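PDB 3SK9: CRISPR-associated endonuclease/helicase Cas3 from Thermus thermophilus HB8, which cuts single-stranded DNA with its metal-dependent N-terminal HD nuclease domain, the part present here, in CRISPR defence against invading genetic elements. Local coordinates for residues L26-A34 and W172-L181. Residues are numbered along the deposited sequence; the frame is centred on the assembly and turned at random.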
loop_
_atom_site.group_PDB
_atom_site.type_symbol
_atom_site.label_atom_id
_atom_site.label_comp_id
_atom_site.label_asym_id
_atom_site.label_seq_id
_atom_site.Cartn_x
_atom_site.Cartn_y
_atom_site.Cartn_z
ATOM N N LEU A 26 3.736 8.283 8.725
ATOM C CA LEU A 26 2.980 7.618 7.669
ATOM C C LEU A 26 3.976 6.882 6.766
ATOM O O LEU A 26 3.720 5.750 6.363
ATOM C CB LEU A 26 2.209 8.640 6.847
ATOM C CG LEU A 26 1.380 8.070 5.678
ATOM C CD1 LEU A 26 0.468 6.958 6.146
ATOM C CD2 LEU A 26 0.556 9.230 5.075
ATOM N N LEU A 27 5.118 7.502 6.437
ATOM C CA LEU A 27 6.047 6.837 5.503
ATOM C C LEU A 27 6.554 5.501 6.064
ATOM O O LEU A 27 6.758 4.532 5.306
ATOM C CB LEU A 27 7.259 7.736 5.213
ATOM C CG LEU A 27 8.316 7.128 4.301
ATOM C CD1 LEU A 27 7.785 6.806 2.904
ATOM C CD2 LEU A 27 9.506 8.116 4.241
ATOM N N ALA A 28 6.770 5.442 7.387
ATOM C CA ALA A 28 7.190 4.202 8.040
ATOM C C ALA A 28 6.114 3.136 7.857
ATOM O O ALA A 28 6.425 1.976 7.564
ATOM C CB ALA A 28 7.463 4.430 9.511
ATOM N N HIS A 29 4.849 3.512 8.044
ATOM C CA HIS A 29 3.766 2.567 7.880
ATOM C C HIS A 29 3.692 2.108 6.427
ATOM O O HIS A 29 3.455 0.941 6.149
ATOM C CB HIS A 29 2.435 3.189 8.295
ATOM C CG HIS A 29 1.279 2.257 8.114
ATOM N ND1 HIS A 29 1.130 1.111 8.855
ATOM C CD2 HIS A 29 0.236 2.285 7.250
ATOM C CE1 HIS A 29 0.042 0.469 8.464
ATOM N NE2 HIS A 29 -0.522 1.162 7.493
ATOM N N MET A 30 3.894 3.020 5.486
ATOM C CA MET A 30 3.820 2.636 4.049
ATOM C C MET A 30 4.950 1.674 3.681
ATOM O O MET A 30 4.759 0.679 2.956
ATOM C CB MET A 30 3.856 3.893 3.136
ATOM C CG MET A 30 2.573 4.797 3.168
ATOM S SD MET A 30 2.928 6.448 2.403
ATOM C CE MET A 30 3.207 5.973 0.704
ATOM N N LEU A 31 6.142 1.928 4.202
ATOM C CA LEU A 31 7.261 1.042 3.877
ATOM C C LEU A 31 7.104 -0.322 4.572
ATOM O O LEU A 31 7.477 -1.386 3.992
ATOM C CB LEU A 31 8.584 1.685 4.250
ATOM C CG LEU A 31 9.022 2.881 3.409
ATOM C CD1 LEU A 31 10.240 3.571 4.073
ATOM C CD2 LEU A 31 9.341 2.464 1.971
ATOM N N ASP A 32 6.538 -0.317 5.780
ATOM C CA ASP A 32 6.277 -1.588 6.484
ATOM C C ASP A 32 5.286 -2.442 5.672
ATOM O O ASP A 32 5.425 -3.668 5.602
ATOM C CB ASP A 32 5.635 -1.356 7.865
ATOM C CG ASP A 32 6.621 -0.734 8.878
ATOM O OD1 ASP A 32 7.828 -0.764 8.588
ATOM O OD2 ASP A 32 6.153 -0.246 9.922
ATOM N N THR A 33 4.256 -1.774 5.160
ATOM C CA THR A 33 3.200 -2.448 4.373
ATOM C C THR A 33 3.820 -3.044 3.118
ATOM O O THR A 33 3.550 -4.174 2.732
ATOM C CB THR A 33 2.049 -1.443 4.008
ATOM O OG1 THR A 33 1.465 -0.962 5.233
ATOM C CG2 THR A 33 0.940 -2.145 3.154
ATOM N N ALA A 34 4.631 -2.263 2.429
ATOM C CA ALA A 34 5.353 -2.786 1.244
ATOM C C ALA A 34 6.269 -3.957 1.597
ATOM O O ALA A 34 6.386 -4.906 0.812
ATOM C CB ALA A 34 6.199 -1.664 0.581
ATOM N N TRP A 172 5.620 13.214 -3.260
ATOM C CA TRP A 172 6.914 12.890 -2.621
ATOM C C TRP A 172 6.885 11.521 -1.936
ATOM O O TRP A 172 7.790 10.686 -2.119
ATOM C CB TRP A 172 7.279 13.984 -1.605
ATOM C CG TRP A 172 8.717 13.898 -1.055
ATOM C CD1 TRP A 172 9.818 14.623 -1.467
ATOM C CD2 TRP A 172 9.157 13.100 0.047
ATOM N NE1 TRP A 172 10.925 14.271 -0.722
ATOM C CE2 TRP A 172 10.550 13.339 0.213
ATOM C CE3 TRP A 172 8.521 12.179 0.886
ATOM C CZ2 TRP A 172 11.306 12.695 1.199
ATOM C CZ3 TRP A 172 9.264 11.545 1.868
ATOM C CH2 TRP A 172 10.651 11.796 2.003
ATOM N N LEU A 173 5.809 11.251 -1.210
ATOM C CA LEU A 173 5.712 9.967 -0.510
ATOM C C LEU A 173 5.641 8.769 -1.476
ATOM O O LEU A 173 6.303 7.738 -1.286
ATOM C CB LEU A 173 4.462 9.967 0.375
ATOM C CG LEU A 173 4.584 10.763 1.669
ATOM C CD1 LEU A 173 3.258 10.965 2.258
ATOM C CD2 LEU A 173 5.539 10.066 2.694
ATOM N N LEU A 174 4.806 8.877 -2.498
ATOM C CA LEU A 174 4.773 7.814 -3.517
ATOM C C LEU A 174 6.154 7.577 -4.166
ATOM O O LEU A 174 6.583 6.451 -4.359
ATOM C CB LEU A 174 3.764 8.177 -4.604
ATOM C CG LEU A 174 3.710 7.093 -5.713
ATOM C CD1 LEU A 174 2.317 7.068 -6.293
ATOM C CD2 LEU A 174 4.780 7.351 -6.815
ATOM N N GLU A 175 6.856 8.649 -4.518
ATOM C CA GLU A 175 8.163 8.500 -5.123
ATOM C C GLU A 175 9.124 7.827 -4.133
ATOM O O GLU A 175 9.921 6.978 -4.508
ATOM C CB GLU A 175 8.651 9.892 -5.579
ATOM C CG GLU A 175 9.774 9.883 -6.530
ATOM C CD GLU A 175 9.462 9.174 -7.833
ATOM O OE1 GLU A 175 8.308 9.238 -8.337
ATOM O OE2 GLU A 175 10.413 8.523 -8.334
ATOM N N GLU A 176 9.045 8.166 -2.849
ATOM C CA GLU A 176 9.947 7.550 -1.872
ATOM C C GLU A 176 9.769 6.015 -1.749
ATOM O O GLU A 176 10.729 5.302 -1.582
ATOM C CB GLU A 176 9.774 8.226 -0.521
ATOM C CG GLU A 176 10.747 7.817 0.541
ATOM C CD GLU A 176 12.121 8.490 0.428
ATOM O OE1 GLU A 176 12.393 9.232 -0.540
ATOM O OE2 GLU A 176 12.967 8.265 1.303
ATOM N N VAL A 177 8.529 5.557 -1.731
ATOM C CA VAL A 177 8.235 4.134 -1.663
ATOM C C VAL A 177 8.700 3.444 -2.939
ATOM O O VAL A 177 9.426 2.473 -2.864
ATOM C CB VAL A 177 6.731 3.919 -1.455
ATOM C CG1 VAL A 177 6.388 2.416 -1.543
ATOM C CG2 VAL A 177 6.320 4.492 -0.062
ATOM N N PHE A 178 8.314 3.954 -4.113
ATOM C CA PHE A 178 8.744 3.313 -5.375
ATOM C C PHE A 178 10.260 3.242 -5.490
ATOM O O PHE A 178 10.835 2.219 -5.889
ATOM C CB PHE A 178 8.157 4.044 -6.585
ATOM C CG PHE A 178 6.788 3.571 -6.945
ATOM C CD1 PHE A 178 6.578 2.839 -8.099
ATOM C CD2 PHE A 178 5.727 3.756 -6.083
ATOM C CE1 PHE A 178 5.320 2.350 -8.414
ATOM C CE2 PHE A 178 4.441 3.266 -6.403
ATOM C CZ PHE A 178 4.244 2.582 -7.565
ATOM N N ARG A 179 10.919 4.321 -5.111
ATOM C CA ARG A 179 12.381 4.338 -5.161
ATOM C C ARG A 179 13.030 3.346 -4.182
ATOM O O ARG A 179 13.952 2.628 -4.546
ATOM C CB ARG A 179 12.901 5.745 -4.903
ATOM C CG ARG A 179 14.430 5.843 -4.990
ATOM C CD ARG A 179 14.898 7.301 -4.949
ATOM N NE ARG A 179 14.199 8.094 -3.930
ATOM C CZ ARG A 179 13.270 9.009 -4.216
ATOM N NH1 ARG A 179 12.942 9.267 -5.478
ATOM N NH2 ARG A 179 12.692 9.696 -3.249
ATOM N N ARG A 180 12.549 3.312 -2.943
ATOM C CA ARG A 180 13.058 2.374 -1.946
ATOM C C ARG A 180 12.889 0.890 -2.336
ATOM O O ARG A 180 13.746 0.083 -2.014
ATOM C CB ARG A 180 12.380 2.546 -0.569
ATOM C CG ARG A 180 12.527 3.839 0.077
ATOM C CD ARG A 180 13.840 3.894 0.735
ATOM N NE ARG A 180 13.753 5.113 1.461
ATOM C CZ ARG A 180 13.645 5.270 2.773
ATOM N NH1 ARG A 180 13.832 4.308 3.683
ATOM N NH2 ARG A 180 13.439 6.503 3.144
ATOM N N LEU A 181 11.764 0.551 -2.963
ATOM C CA LEU A 181 11.451 -0.828 -3.382
ATOM C C LEU A 181 12.079 -1.209 -4.703
ATOM O O LEU A 181 12.094 -2.388 -5.069
ATOM C CB LEU A 181 9.939 -1.016 -3.550
ATOM C CG LEU A 181 9.200 -1.428 -2.273
ATOM C CD1 LEU A 181 9.442 -2.883 -1.902
ATOM C CD2 LEU A 181 9.556 -0.505 -1.107
#
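Trp172 presents the edge of its ring to Leu27, with CZ3 4.2 Å from Leu27 CD2, where segments 26-34 and 172-181, on two helices of the mainly helical HD domain, cross at -37°. Next along, Leu173 CD2 lies 3.8 Å from Leu27 CB, and the Leu27 side chain enters as a knob the hole formed by Leu173, Glu176, Val177 and Arg180. Leu27 CG stands anti to the backbone N of Leu27 (chi1 178°), which lets both methyls rest on Glu176 CG, Leu27 CD2 at 3.9 Å. The Glu176 carboxylate is turned to its own helix: OE1 takes Arg179 NH2, while OE2 offers its anti lone pair to Arg180 NH2 at 2.6 Å, in the guanidinium plane. Val177 fills the middle of the interface, and the bent end of Met30 brings CE to 3.5 Å from Val177 CG2. Helix 26-43 also carries His29, a divalent-metal ligand that does not touch 172-181; its NE2 is hydrogen-bonded to Asp210 OD1, of the same site. Arg180 NH2 is also hydrogen-bonded to Pro225 O, and Leu31 CD1 sits over one face of the Arg180 guanidinium, 3.7 Å from NH1. At Leu181, CD2 meets Ala34 CB at 3.9 Å.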